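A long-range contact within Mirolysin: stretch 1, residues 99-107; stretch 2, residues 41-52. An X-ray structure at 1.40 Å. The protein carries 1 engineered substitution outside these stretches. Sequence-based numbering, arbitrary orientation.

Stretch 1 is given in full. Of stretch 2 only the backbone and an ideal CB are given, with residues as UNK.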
ATOM      1  N   ALA A  99       7.373  -8.375   7.909  1.00 13.20           N
ATOM      2  CA  ALA A  99       6.938  -8.944   6.636  1.00 12.79           C
ATOM      3  C   ALA A  99       8.047  -9.593   5.878  1.00 14.65           C
ATOM      4  O   ALA A  99       7.770 -10.382   4.984  1.00 14.69           O
ATOM      5  CB  ALA A  99       6.297  -7.871   5.761  1.00 13.68           C
ATOM      6  N   ASN A 100       9.313  -9.241   6.164  1.00 14.18           N
ATOM      7  CA  ASN A 100      10.450  -9.816   5.449  1.00 13.73           C
ATOM      8  C   ASN A 100      10.269  -9.619   3.931  1.00 14.16           C
ATOM      9  O   ASN A 100      10.480 -10.522   3.098  1.00 14.15           O
ATOM     10  CB  ASN A 100      10.670 -11.276   5.851  1.00 14.89           C
ATOM     11  CG  ASN A 100      11.924 -11.905   5.278  1.00 17.10           C
ATOM     12  OD1 ASN A 100      12.897 -11.217   4.957  1.00 18.52           O
ATOM     13  ND2 ASN A 100      11.898 -13.217   5.119  1.00 17.14           N
ATOM     14  N   ILE A 101       9.853  -8.391   3.578  1.00 13.12           N
ATOM     15  CA  ILE A 101       9.720  -7.920   2.210  1.00 13.24           C
ATOM     16  C   ILE A 101      10.645  -6.716   2.083  1.00 15.46           C
ATOM     17  O   ILE A 101      10.562  -5.786   2.895  1.00 15.65           O
ATOM     18  CB  ILE A 101       8.240  -7.557   1.896  1.00 15.11           C
ATOM     19  CG1 ILE A 101       7.340  -8.789   1.994  1.00 14.78           C
ATOM     20  CG2 ILE A 101       8.131  -6.936   0.493  1.00 16.69           C
ATOM     21  CD1 ILE A 101       5.801  -8.494   1.856  1.00 17.01           C
ATOM     22  N   GLU A 102      11.492  -6.730   1.048  1.00 14.73           N
ATOM     23  CA  GLU A 102      12.422  -5.654   0.688  1.00 16.63           C
ATOM     24  C   GLU A 102      12.000  -4.953  -0.574  1.00 14.98           C
ATOM     25  O   GLU A 102      11.487  -5.606  -1.481  1.00 15.94           O
ATOM     26  CB  GLU A 102      13.822  -6.234   0.380  1.00 19.70           C
ATOM     27  CG  GLU A 102      14.681  -6.657   1.528  1.00 30.58           C
ATOM     28  CD  GLU A 102      15.941  -7.374   1.068  1.00 25.19           C
ATOM     29  OE1 GLU A 102      16.220  -7.452  -0.150  1.00 34.64           O
ATOM     30  OE2 GLU A 102      16.608  -7.936   1.946  1.00 29.43           O
ATOM     31  N   PHE A 103      12.370  -3.682  -0.704  1.00 14.06           N
ATOM     32  CA  PHE A 103      12.057  -2.853  -1.863  1.00 13.89           C
ATOM     33  C   PHE A 103      13.330  -2.261  -2.375  1.00 17.30           C
ATOM     34  O   PHE A 103      14.155  -1.800  -1.585  1.00 16.59           O
ATOM     35  CB  PHE A 103      11.084  -1.729  -1.482  1.00 13.94           C
ATOM     36  CG  PHE A 103       9.754  -2.218  -0.971  1.00 14.81           C
ATOM     37  CD1 PHE A 103       9.600  -2.608   0.359  1.00 14.96           C
ATOM     38  CD2 PHE A 103       8.660  -2.330  -1.825  1.00 14.53           C
ATOM     39  CE1 PHE A 103       8.370  -3.069   0.831  1.00 15.66           C
ATOM     40  CE2 PHE A 103       7.438  -2.832  -1.360  1.00 16.39           C
ATOM     41  CZ  PHE A 103       7.299  -3.192  -0.025  1.00 15.47           C
ATOM     42  N   LYS A 104      13.535  -2.315  -3.695  1.00 14.33           N
ATOM     43  CA  LYS A 104      14.726  -1.691  -4.271  1.00 14.59           C
ATOM     44  C   LYS A 104      14.345  -1.008  -5.544  1.00 16.11           C
ATOM     45  O   LYS A 104      13.634  -1.590  -6.371  1.00 15.43           O
ATOM     46  CB  LYS A 104      15.851  -2.704  -4.567  1.00 16.93           C
ATOM     47  CG  LYS A 104      16.507  -3.348  -3.362  1.00 22.52           C
ATOM     48  CD  LYS A 104      17.631  -4.302  -3.813  1.00 27.09           C
ATOM     49  CE  LYS A 104      17.990  -5.232  -2.692  1.00 30.86           C
ATOM     50  NZ  LYS A 104      19.138  -6.103  -3.034  1.00 34.10           N
ATOM     51  N   LEU A 105      14.896   0.193  -5.774  1.00 15.20           N
ATOM     52  CA  LEU A 105      14.636   0.838  -7.041  1.00 15.73           C
ATOM     53  C   LEU A 105      15.264   0.029  -8.174  1.00 17.03           C
ATOM     54  O   LEU A 105      16.401  -0.448  -8.054  1.00 17.24           O
ATOM     55  CB  LEU A 105      15.227   2.246  -7.042  1.00 15.98           C
ATOM     56  CG  LEU A 105      14.512   3.266  -6.133  1.00 18.14           C
ATOM     57  CD1 LEU A 105      15.322   4.585  -6.078  1.00 20.06           C
ATOM     58  CD2 LEU A 105      13.107   3.594  -6.686  1.00 19.55           C
ATOM     59  N   ALA A 106      14.523  -0.126  -9.267  1.00 16.67           N
ATOM     60  CA  ALA A 106      15.006  -0.846 -10.436  1.00 16.82           C
ATOM     61  C   ALA A 106      16.270  -0.224 -10.997  1.00 18.29           C
ATOM     62  O   ALA A 106      16.450   0.986 -10.948  1.00 16.92           O
ATOM     63  CB  ALA A 106      13.927  -0.836 -11.515  1.00 19.44           C
ATOM     64  N   ARG A 107      17.144  -1.067 -11.555  1.00 16.14           N
ATOM     65  CA  ARG A 107      18.374  -0.629 -12.187  1.00 16.52           C
ATOM     66  C   ARG A 107      18.383  -1.000 -13.663  1.00 17.89           C
ATOM     67  O   ARG A 107      19.269  -0.583 -14.409  1.00 19.18           O
ATOM     68  CB  ARG A 107      19.618  -1.175 -11.467  1.00 19.98           C
ATOM     69  CG  ARG A 107      19.732  -0.675 -10.022  1.00 21.67           C
ATOM     70  CD  ARG A 107      19.951   0.830  -9.871  1.00 26.56           C
ATOM     71  NE  ARG A 107      21.032   1.355 -10.715  1.00 33.42           N
ATOM     72  CZ  ARG A 107      22.322   1.361 -10.390  1.00 54.93           C
ATOM     73  NH1 ARG A 107      22.723   0.870  -9.223  1.00 44.63           N
ATOM     74  NH2 ARG A 107      23.220   1.860 -11.230  1.00 48.42           N
ATOM     75  N   UNK A  41       6.658 -18.432   0.228  1.00 29.61           N
ATOM     76  CA  UNK A  41       8.107 -18.482   0.445  1.00 27.22           C
ATOM     77  C   UNK A  41       8.536 -18.372   1.899  1.00 24.45           C
ATOM     78  O   UNK A  41       7.914 -17.676   2.707  1.00 24.20           O
ATOM     79  CB  UNK A  41       8.777 -17.359  -0.350  1.00 27.22           C
ATOM     80  N   UNK A  42       9.630 -19.046   2.226  1.00 20.41           N
ATOM     81  CA  UNK A  42      10.229 -18.960   3.549  1.00 20.18           C
ATOM     82  C   UNK A  42      11.339 -17.911   3.551  1.00 24.91           C
ATOM     83  O   UNK A  42      11.918 -17.639   4.606  1.00 27.66           O
ATOM     84  CB  UNK A  42      10.773 -20.322   3.985  1.00 20.18           C
ATOM     85  N   UNK A  43      11.652 -17.328   2.371  1.00 20.20           N
ATOM     86  CA  UNK A  43      12.752 -16.382   2.296  1.00 20.49           C
ATOM     87  C   UNK A  43      12.301 -14.964   1.991  1.00 18.86           C
ATOM     88  O   UNK A  43      11.123 -14.682   1.785  1.00 18.62           O
ATOM     89  CB  UNK A  43      13.753 -16.839   1.233  1.00 20.49           C
ATOM     90  N   UNK A  44      13.264 -14.038   1.992  1.00 16.15           N
ATOM     91  CA  UNK A  44      13.000 -12.641   1.751  1.00 15.95           C
ATOM     92  C   UNK A  44      12.403 -12.438   0.370  1.00 18.33           C
ATOM     93  O   UNK A  44      12.878 -13.025  -0.616  1.00 18.93           O
ATOM     94  CB  UNK A  44      14.282 -11.820   1.908  1.00 15.95           C
ATOM     95  N   UNK A  45      11.312 -11.652   0.307  1.00 14.75           N
ATOM     96  CA  UNK A  45      10.641 -11.307  -0.936  1.00 13.62           C
ATOM     97  C   UNK A  45      11.199  -9.963  -1.357  1.00 16.62           C
ATOM     98  O   UNK A  45      11.222  -9.040  -0.541  1.00 16.77           O
ATOM     99  CB  UNK A  45       9.119 -11.270  -0.782  1.00 13.62           C
ATOM    100  N   UNK A  46      11.696  -9.866  -2.597  1.00 16.68           N
ATOM    101  CA  UNK A  46      12.264  -8.619  -3.101  1.00 16.53           C
ATOM    102  C   UNK A  46      11.338  -8.023  -4.155  1.00 18.47           C
ATOM    103  O   UNK A  46      10.956  -8.702  -5.107  1.00 18.34           O
ATOM    104  CB  UNK A  46      13.661  -8.851  -3.680  1.00 16.53           C
ATOM    105  N   UNK A  47      11.058  -6.736  -4.009  1.00 16.19           N
ATOM    106  CA  UNK A  47      10.185  -6.015  -4.916  1.00 15.07           C
ATOM    107  C   UNK A  47      10.965  -4.951  -5.667  1.00 15.95           C
ATOM    108  O   UNK A  47      11.312  -3.941  -5.055  1.00 15.28           O
ATOM    109  CB  UNK A  47       9.017  -5.385  -4.154  1.00 15.07           C
ATOM    110  N   UNK A  48      11.186  -5.106  -6.995  1.00 15.04           N
ATOM    111  CA  UNK A  48      11.773  -4.007  -7.802  1.00 14.78           C
ATOM    112  C   UNK A  48      10.760  -2.896  -7.947  1.00 15.90           C
ATOM    113  O   UNK A  48       9.588  -3.163  -8.226  1.00 15.93           O
ATOM    114  CB  UNK A  48      12.215  -4.499  -9.182  1.00 14.78           C
ATOM    115  N   UNK A  49      11.181  -1.642  -7.741  1.00 13.40           N
ATOM    116  CA  UNK A  49      10.279  -0.512  -7.767  1.00 12.66           C
ATOM    117  C   UNK A  49      10.680   0.470  -8.841  1.00 15.55           C
ATOM    118  O   UNK A  49      11.855   0.773  -9.018  1.00 16.33           O
ATOM    119  CB  UNK A  49      10.242   0.179  -6.402  1.00 12.66           C
ATOM    120  N   UNK A  50       9.693   1.040  -9.509  1.00 13.64           N
ATOM    121  CA  UNK A  50       9.886   2.198 -10.364  1.00 13.63           C
ATOM    122  C   UNK A  50       8.956   3.288  -9.861  1.00 14.80           C
ATOM    123  O   UNK A  50       7.760   3.050  -9.608  1.00 14.49           O
ATOM    124  CB  UNK A  50       9.623   1.868 -11.835  1.00 13.63           C
ATOM    125  N   UNK A  51       9.530   4.463  -9.630  1.00 14.30           N
ATOM    126  CA  UNK A  51       8.745   5.641  -9.208  1.00 13.94           C
ATOM    127  C   UNK A  51       8.583   6.567 -10.389  1.00 15.89           C
ATOM    128  O   UNK A  51       9.590   7.036 -10.966  1.00 17.17           O
ATOM    129  CB  UNK A  51       9.411   6.374  -8.042  1.00 13.94           C
ATOM    130  N   UNK A  52       7.322   6.843 -10.748  1.00 13.62           N
ATOM    131  CA  UNK A  52       6.993   7.740 -11.848  1.00 13.45           C
ATOM    132  C   UNK A  52       6.583   9.075 -11.304  1.00 15.73           C
ATOM    133  O   UNK A  52       5.458   9.180 -10.806  1.00 14.95           O
ATOM    134  CB  UNK A  52       5.884   7.159 -12.728  1.00 13.45           C
TER

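Stretch 2 runs parallel to strand 101-105 of stretch 1, and alternate residues point to opposite faces of the shared sheet.

Positions 41 and 42 have no atom of stretch 1 within 5.5 Å of the ideal CB. At 41, phi of -61° would admit proline among many others; at 42 the open space leaves the choice wide. The residues are P41 and S42, and neither makes a close side-chain contact with stretch 1.

Position 43 also points away into space free of stretch 1, so a small or polar residue would do. It is S43; ND2 of N100 lies 3.6 Å from C of S43.

Position 44 points sideways. Its ideal CB lies 3.4 Å from OD1 of N100 and 4.5 Å from OE2 of E102. An acceptor and a carboxylate nearby favour a short donor, such as serine or threonine; a basic side chain might also suit. The residue is T44. Its hydroxyl OG1 donates a hydrogen bond to OD1 of N100 at 2.7 Å. Its methyl CG2 lies 3.5 Å from OE2 of E102.

Position 45 begins the strand. Its N donates to O of N100 at 3.1 Å, and its O accepts from N of E102 at 2.8 Å. The CB lies on the face of I101, 4.1 Å from CG1 of I101. Valine, isoleucine or leucine would fit. It is I45.

Position 46 turns to the other face, shared with E102 and K104. Stretch 1 offers the aliphatic parts of two long polar side chains there. A polar or a flexible apolar residue could be accommodated. It is L46. Its CD1 comes within 3.7 Å of CG of K104 and 3.8 Å of OE1 of E102.

Position 47 returns to the face of I101 and F103. The ideal CB is 3.9 Å from CD2 of F103. Its N donates to O of E102 at 2.8 Å, and its O accepts from N of K104 at 3.1 Å. A branched apolar residue suits the site. It is I47. CB lies 3.8 Å from CD2 of F103, and CG1 lies 3.8 Å from CG2 of I101.

Position 48 makes no N-H bond to stretch 1, and phi is -71°. Proline is therefore allowed, though not required. P48 is found; its CA makes a CA-H...O contact with O of K104 at 3.4 Å.

Position 49 faces F103 and L105. Its N donates to O of K104 and its O accepts from N of A106, both at 2.8 Å. A medium apolar residue fits. In V49, CG2 meets the edge of the F103 ring, 4.0 Å from CD2, while CG1 lies 4.3 Å from CD2 of L105.

At position 50 CA-to-CB points sideways, and the ideal CB lies 5.1 Å from CB of A106. The choice is wide. It is V50.

Position 51 has CD2 of L105 4.8 Å from its ideal CB, inviting an apolar residue. V51 brings CG2 to 4.0 Å from that CD2 of L105.

Position 52 is out of reach, and stretch 1 sets no preference. It is H52, whose ring nitrogens bond elsewhere in the structure.

Stretch 2 (41-52) PSSTILIPVVVH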
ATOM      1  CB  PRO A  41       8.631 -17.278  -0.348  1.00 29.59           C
ATOM      2  CG  PRO A  41       7.589 -16.961  -1.324  1.00 35.05           C
ATOM      3  CD  PRO A  41       6.296 -17.301  -0.650  1.00 31.21           C
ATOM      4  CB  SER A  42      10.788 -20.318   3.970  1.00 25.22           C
ATOM      5  OG  SER A  42      11.775 -20.745   3.046  1.00 33.92           O
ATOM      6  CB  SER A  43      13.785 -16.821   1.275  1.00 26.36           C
ATOM      7  OG  SER A  43      13.172 -17.004   0.013  1.00 36.64           O
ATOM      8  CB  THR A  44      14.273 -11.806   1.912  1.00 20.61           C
ATOM      9  OG1 THR A  44      14.833 -12.026   3.206  1.00 18.82           O
ATOM     10  CG2 THR A  44      13.987 -10.322   1.780  1.00 18.82           C
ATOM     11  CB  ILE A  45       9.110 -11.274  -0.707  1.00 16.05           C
ATOM     12  CG1 ILE A  45       8.587 -12.692  -0.438  1.00 17.01           C
ATOM     13  CG2 ILE A  45       8.401 -10.604  -1.893  1.00 19.11           C
ATOM     14  CD1 ILE A  45       7.159 -12.722   0.131  1.00 17.85           C
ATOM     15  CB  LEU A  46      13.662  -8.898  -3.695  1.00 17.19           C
ATOM     16  CG  LEU A  46      14.369  -7.733  -4.396  1.00 21.13           C
ATOM     17  CD1 LEU A  46      14.551  -6.540  -3.470  1.00 21.43           C
ATOM     18  CD2 LEU A  46      15.736  -8.199  -4.915  1.00 21.18           C
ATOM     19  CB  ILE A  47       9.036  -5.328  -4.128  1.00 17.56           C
ATOM     20  CG1 ILE A  47       8.253  -6.285  -3.203  1.00 20.71           C
ATOM     21  CG2 ILE A  47       8.079  -4.560  -5.090  1.00 17.64           C
ATOM     22  CD1 ILE A  47       7.508  -7.290  -3.806  1.00 24.43           C
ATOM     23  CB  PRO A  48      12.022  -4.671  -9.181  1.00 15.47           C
ATOM     24  CG  PRO A  48      11.937  -6.176  -8.929  1.00 17.67           C
ATOM     25  CD  PRO A  48      10.879  -6.281  -7.836  1.00 15.56           C
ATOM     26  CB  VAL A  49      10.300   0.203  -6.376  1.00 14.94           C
ATOM     27  CG1 VAL A  49       9.432   1.472  -6.367  1.00 15.02           C
ATOM     28  CG2 VAL A  49       9.852  -0.749  -5.259  1.00 15.93           C
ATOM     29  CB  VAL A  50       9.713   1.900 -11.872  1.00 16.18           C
ATOM     30  CG1 VAL A  50       8.340   1.290 -12.197  1.00 16.45           C
ATOM     31  CG2 VAL A  50       9.990   3.144 -12.721  1.00 16.72           C
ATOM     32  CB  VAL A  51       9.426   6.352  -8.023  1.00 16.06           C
ATOM     33  CG1 VAL A  51       8.606   7.577  -7.588  1.00 16.77           C
ATOM     34  CG2 VAL A  51       9.574   5.376  -6.859  1.00 15.69           C
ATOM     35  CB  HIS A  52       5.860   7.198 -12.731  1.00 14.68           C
ATOM     36  CG  HIS A  52       6.069   5.814 -13.242  1.00 16.93           C
ATOM     37  ND1 HIS A  52       6.984   5.550 -14.237  1.00 18.88           N
ATOM     38  CD2 HIS A  52       5.438   4.656 -12.908  1.00 16.72           C
ATOM     39  CE1 HIS A  52       6.915   4.243 -14.465  1.00 17.84           C
ATOM     40  NE2 HIS A  52       5.975   3.668 -13.701  1.00 16.29           N
TER
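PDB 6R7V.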